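Local structure of DNA ligase (Archaeoglobus fulgidus, 3GDE) at residues A[219-231]-A[257-271]. The protein is an ATP-dependent DNA ligase that probably seals nicks in double-stranded DNA during replication, recombination and repair, through a predicted adenylated-lysine intermediate. Residues are numbered along the deposited sequence; the frame is centred on the assembly and turned at random.
Sequences KIEIHIPVRMMLA and RVQVHWDGSRVTIYS
The largely loop segment 219-231, which leads from helix 200-216 into strand 230-233, lies along one face of the adenylation-domain beta hairpin formed by strands 257-262 and 268-271, whose Arg257, Gln259, His261 and Tyr270 point at it. Arg257, a predicted ATP-binding residue, grips Met229 O end-on with NH1 (2.7 Å) and NH2 (3.0 Å), the oxygen lying in the guanidinium plane while Met228 CB covers one face. Gln259 reads both backbone polar atoms of Val226: its OE1 takes the Val226 N-H on an in-plane lone pair (3.0 Å, 167° at the hydrogen) and its NE2 donates to Val226 O. His261 NE2 also reaches Gln259 OE1 at 2.8 Å; with OE1 accepting twice and NE2 donating, the amide's orientation is defined. Tyr270 OH binds His223 O (2.7 Å), and Pro225 CB sits over that phenol face, 3.8 Å from the ring centroid. At the turn 221-224, CG of His223 is anti to its carbonyl carbon (chi1 -56°), which swings the imidazole over to the hairpin; there the Arg266 guanidinium stacks on one face, planes 16° apart, Ile222 CG2 covers the opposite one, and NE2 donates to Arg266 O (3.1 Å). Asp299 of strand 296-306 salt-bridges Arg257, Ile297 touches Ile222 and His261, and helix 282-291 packs against Val260 and Ile269.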
# COMPACT_ATOMS: atom_id res chain seq x y z
N LYS A 219 0.40 -18.03 13.23
CA LYS A 219 -1.00 -18.18 12.84
C LYS A 219 -1.69 -16.83 12.67
O LYS A 219 -1.21 -15.81 13.16
CB LYS A 219 -1.78 -19.00 13.88
CG LYS A 219 -1.32 -20.43 14.05
CD LYS A 219 -1.93 -20.99 15.33
CE LYS A 219 -1.32 -22.35 15.69
NZ LYS A 219 -1.77 -22.78 17.06
N ILE A 220 -2.82 -16.86 11.95
CA ILE A 220 -3.72 -15.72 11.88
C ILE A 220 -4.29 -15.46 13.27
O ILE A 220 -4.73 -16.38 13.95
CB ILE A 220 -4.90 -15.99 10.89
CG1 ILE A 220 -4.37 -16.24 9.47
CG2 ILE A 220 -5.91 -14.84 10.92
CD1 ILE A 220 -5.38 -16.86 8.52
N GLU A 221 -4.25 -14.20 13.69
CA GLU A 221 -4.94 -13.79 14.90
C GLU A 221 -5.90 -12.64 14.59
O GLU A 221 -5.61 -11.78 13.75
CB GLU A 221 -3.97 -13.46 16.05
CG GLU A 221 -2.83 -12.52 15.72
CD GLU A 221 -1.70 -12.56 16.77
OE1 GLU A 221 -0.82 -13.44 16.69
OE2 GLU A 221 -1.70 -11.68 17.68
N ILE A 222 -7.06 -12.66 15.26
CA ILE A 222 -8.10 -11.67 15.02
C ILE A 222 -7.61 -10.26 15.32
O ILE A 222 -6.94 -10.01 16.34
CB ILE A 222 -9.41 -11.98 15.81
CG1 ILE A 222 -9.97 -13.34 15.40
CG2 ILE A 222 -10.47 -10.91 15.52
CD1 ILE A 222 -11.27 -13.73 16.10
N HIS A 223 -7.94 -9.35 14.40
CA HIS A 223 -7.57 -7.94 14.43
C HIS A 223 -6.17 -7.67 13.85
O HIS A 223 -5.75 -6.52 13.73
CB HIS A 223 -7.80 -7.30 15.81
CG HIS A 223 -9.22 -7.44 16.30
ND1 HIS A 223 -9.56 -8.18 17.42
CD2 HIS A 223 -10.39 -6.96 15.80
CE1 HIS A 223 -10.87 -8.14 17.59
NE2 HIS A 223 -11.39 -7.40 16.63
N ILE A 224 -5.46 -8.73 13.47
CA ILE A 224 -4.26 -8.58 12.65
C ILE A 224 -4.56 -9.00 11.21
O ILE A 224 -4.87 -10.17 10.96
CB ILE A 224 -3.02 -9.30 13.26
CG1 ILE A 224 -2.58 -8.56 14.54
CG2 ILE A 224 -1.85 -9.34 12.25
CD1 ILE A 224 -1.61 -9.31 15.40
N PRO A 225 -4.49 -8.04 10.28
CA PRO A 225 -4.94 -8.27 8.91
C PRO A 225 -4.07 -9.27 8.18
O PRO A 225 -2.85 -9.32 8.38
CB PRO A 225 -4.81 -6.89 8.26
CG PRO A 225 -3.74 -6.22 9.05
CD PRO A 225 -3.95 -6.68 10.45
N VAL A 226 -4.72 -10.07 7.35
CA VAL A 226 -4.02 -10.97 6.47
C VAL A 226 -4.16 -10.51 5.02
O VAL A 226 -5.20 -9.97 4.61
CB VAL A 226 -4.36 -12.48 6.76
CG1 VAL A 226 -5.35 -12.65 7.92
CG2 VAL A 226 -4.77 -13.26 5.49
N ARG A 227 -3.08 -10.66 4.27
CA ARG A 227 -3.05 -10.24 2.88
C ARG A 227 -4.10 -11.02 2.11
O ARG A 227 -4.14 -12.25 2.18
CB ARG A 227 -1.67 -10.47 2.28
CG ARG A 227 -1.27 -9.42 1.30
CD ARG A 227 -0.94 -8.12 2.00
NE ARG A 227 0.50 -7.94 2.17
CZ ARG A 227 1.31 -7.49 1.21
NH1 ARG A 227 0.82 -7.20 0.01
NH2 ARG A 227 2.60 -7.35 1.45
N MET A 228 -4.97 -10.32 1.41
CA MET A 228 -6.08 -10.97 0.72
C MET A 228 -5.60 -11.85 -0.44
O MET A 228 -4.62 -11.53 -1.12
CB MET A 228 -7.09 -9.94 0.22
CG MET A 228 -7.75 -9.17 1.34
SD MET A 228 -8.41 -7.65 0.68
CE MET A 228 -9.29 -7.00 2.11
N MET A 229 -6.30 -12.96 -0.65
CA MET A 229 -6.07 -13.78 -1.85
C MET A 229 -6.58 -13.00 -3.06
O MET A 229 -7.67 -12.42 -3.02
CB MET A 229 -6.78 -15.13 -1.73
CG MET A 229 -6.56 -16.06 -2.89
SD MET A 229 -7.19 -17.69 -2.52
CE MET A 229 -6.63 -18.61 -3.96
N LEU A 230 -5.80 -12.99 -4.14
CA LEU A 230 -6.14 -12.20 -5.32
C LEU A 230 -6.46 -13.07 -6.53
O LEU A 230 -5.93 -14.17 -6.66
CB LEU A 230 -4.99 -11.24 -5.65
CG LEU A 230 -4.54 -10.25 -4.56
CD1 LEU A 230 -3.34 -9.45 -5.07
CD2 LEU A 230 -5.67 -9.32 -4.15
N ALA A 231 -7.30 -12.55 -7.43
CA ALA A 231 -7.67 -13.27 -8.65
C ALA A 231 -6.99 -12.73 -9.92
O ALA A 231 -6.71 -11.53 -10.02
CB ALA A 231 -9.17 -13.26 -8.82
N ARG A 257 -13.36 -4.14 -1.62
CA ARG A 257 -13.04 -5.30 -0.83
C ARG A 257 -12.62 -4.92 0.61
O ARG A 257 -11.91 -3.94 0.83
CB ARG A 257 -11.97 -6.13 -1.51
CG ARG A 257 -11.95 -7.55 -1.01
CD ARG A 257 -11.20 -8.45 -1.95
NE ARG A 257 -10.90 -9.71 -1.31
CZ ARG A 257 -10.09 -10.63 -1.82
NH1 ARG A 257 -9.49 -10.41 -3.00
NH2 ARG A 257 -9.86 -11.75 -1.16
N VAL A 258 -13.10 -5.70 1.56
CA VAL A 258 -12.75 -5.51 2.96
C VAL A 258 -12.53 -6.85 3.65
O VAL A 258 -12.92 -7.92 3.15
CB VAL A 258 -13.83 -4.71 3.77
CG1 VAL A 258 -13.98 -3.31 3.23
CG2 VAL A 258 -15.16 -5.46 3.83
N GLN A 259 -11.90 -6.76 4.81
CA GLN A 259 -11.70 -7.92 5.66
C GLN A 259 -12.18 -7.56 7.08
O GLN A 259 -11.76 -6.56 7.66
CB GLN A 259 -10.23 -8.31 5.63
CG GLN A 259 -9.92 -9.61 6.31
CD GLN A 259 -8.45 -9.91 6.25
OE1 GLN A 259 -7.70 -9.58 7.17
NE2 GLN A 259 -8.02 -10.52 5.15
N VAL A 260 -13.08 -8.37 7.60
CA VAL A 260 -13.78 -8.07 8.85
C VAL A 260 -13.35 -9.04 9.95
O VAL A 260 -13.41 -10.26 9.76
CB VAL A 260 -15.32 -8.10 8.64
CG1 VAL A 260 -16.07 -8.08 9.98
CG2 VAL A 260 -15.76 -6.94 7.75
N HIS A 261 -12.91 -8.48 11.07
CA HIS A 261 -12.41 -9.25 12.21
C HIS A 261 -13.32 -9.06 13.44
O HIS A 261 -13.59 -7.92 13.83
CB HIS A 261 -10.99 -8.81 12.56
CG HIS A 261 -9.98 -9.07 11.49
ND1 HIS A 261 -8.99 -10.02 11.62
CD2 HIS A 261 -9.80 -8.50 10.28
CE1 HIS A 261 -8.24 -10.02 10.53
NE2 HIS A 261 -8.71 -9.11 9.70
N TRP A 262 -13.75 -10.16 14.04
CA TRP A 262 -14.75 -10.13 15.13
C TRP A 262 -15.06 -11.54 15.67
O TRP A 262 -15.32 -12.43 14.87
CB TRP A 262 -16.04 -9.51 14.55
CG TRP A 262 -17.33 -9.89 15.23
CD1 TRP A 262 -18.18 -10.90 14.89
CD2 TRP A 262 -17.93 -9.23 16.36
NE1 TRP A 262 -19.27 -10.92 15.73
CE2 TRP A 262 -19.15 -9.91 16.64
CE3 TRP A 262 -17.57 -8.14 17.15
CZ2 TRP A 262 -19.99 -9.52 17.69
CZ3 TRP A 262 -18.41 -7.75 18.19
CH2 TRP A 262 -19.61 -8.45 18.45
N ASP A 263 -15.04 -11.83 16.97
CA ASP A 263 -14.26 -11.28 18.07
C ASP A 263 -14.64 -11.99 19.39
O ASP A 263 -13.92 -12.90 19.79
CB ASP A 263 -14.28 -9.77 18.22
CG ASP A 263 -13.44 -9.32 19.39
OD1 ASP A 263 -12.49 -10.04 19.77
OD2 ASP A 263 -13.73 -8.25 19.94
N GLY A 264 -15.75 -11.65 20.07
CA GLY A 264 -16.78 -10.70 19.65
C GLY A 264 -17.07 -9.63 20.70
O GLY A 264 -18.13 -9.60 21.31
N SER A 265 -16.09 -8.75 20.90
CA SER A 265 -16.19 -7.62 21.81
C SER A 265 -15.95 -6.34 21.03
O SER A 265 -16.43 -5.26 21.40
CB SER A 265 -15.15 -7.76 22.93
OG SER A 265 -14.89 -9.13 23.24
N ARG A 266 -15.19 -6.46 19.94
CA ARG A 266 -14.93 -5.35 19.02
C ARG A 266 -14.75 -5.83 17.57
O ARG A 266 -14.42 -6.99 17.32
CB ARG A 266 -13.71 -4.53 19.47
CG ARG A 266 -12.38 -5.24 19.33
CD ARG A 266 -11.24 -4.26 19.23
NE ARG A 266 -9.96 -4.92 19.42
CZ ARG A 266 -8.83 -4.59 18.80
NH1 ARG A 266 -8.81 -3.60 17.91
NH2 ARG A 266 -7.72 -5.27 19.05
N VAL A 267 -14.98 -4.91 16.64
CA VAL A 267 -14.84 -5.15 15.21
C VAL A 267 -13.68 -4.30 14.70
O VAL A 267 -13.54 -3.14 15.10
CB VAL A 267 -16.14 -4.75 14.45
CG1 VAL A 267 -15.97 -4.87 12.93
CG2 VAL A 267 -17.33 -5.58 14.92
N THR A 268 -12.83 -4.89 13.86
CA THR A 268 -11.96 -4.12 12.98
C THR A 268 -12.26 -4.46 11.52
O THR A 268 -12.53 -5.61 11.17
CB THR A 268 -10.45 -4.34 13.24
OG1 THR A 268 -10.18 -5.73 13.33
CG2 THR A 268 -9.99 -3.62 14.51
N ILE A 269 -12.20 -3.43 10.67
CA ILE A 269 -12.40 -3.59 9.23
C ILE A 269 -11.19 -3.03 8.50
O ILE A 269 -10.79 -1.89 8.72
CB ILE A 269 -13.70 -2.88 8.74
CG1 ILE A 269 -14.93 -3.36 9.55
CG2 ILE A 269 -13.92 -3.10 7.23
CD1 ILE A 269 -16.20 -2.57 9.27
N TYR A 270 -10.60 -3.86 7.65
CA TYR A 270 -9.49 -3.46 6.80
C TYR A 270 -9.90 -3.41 5.34
O TYR A 270 -10.68 -4.24 4.87
CB TYR A 270 -8.31 -4.42 6.99
CG TYR A 270 -7.76 -4.40 8.39
CD1 TYR A 270 -6.88 -3.40 8.79
CD2 TYR A 270 -8.13 -5.37 9.31
CE1 TYR A 270 -6.38 -3.36 10.09
CE2 TYR A 270 -7.64 -5.35 10.61
CZ TYR A 270 -6.76 -4.34 10.99
OH TYR A 270 -6.26 -4.31 12.27
N SER A 271 -9.38 -2.42 4.63
CA SER A 271 -9.65 -2.28 3.20
C SER A 271 -8.73 -3.20 2.37
O SER A 271 -7.97 -4.00 2.92
CB SER A 271 -9.47 -0.82 2.79
OG SER A 271 -8.12 -0.42 2.93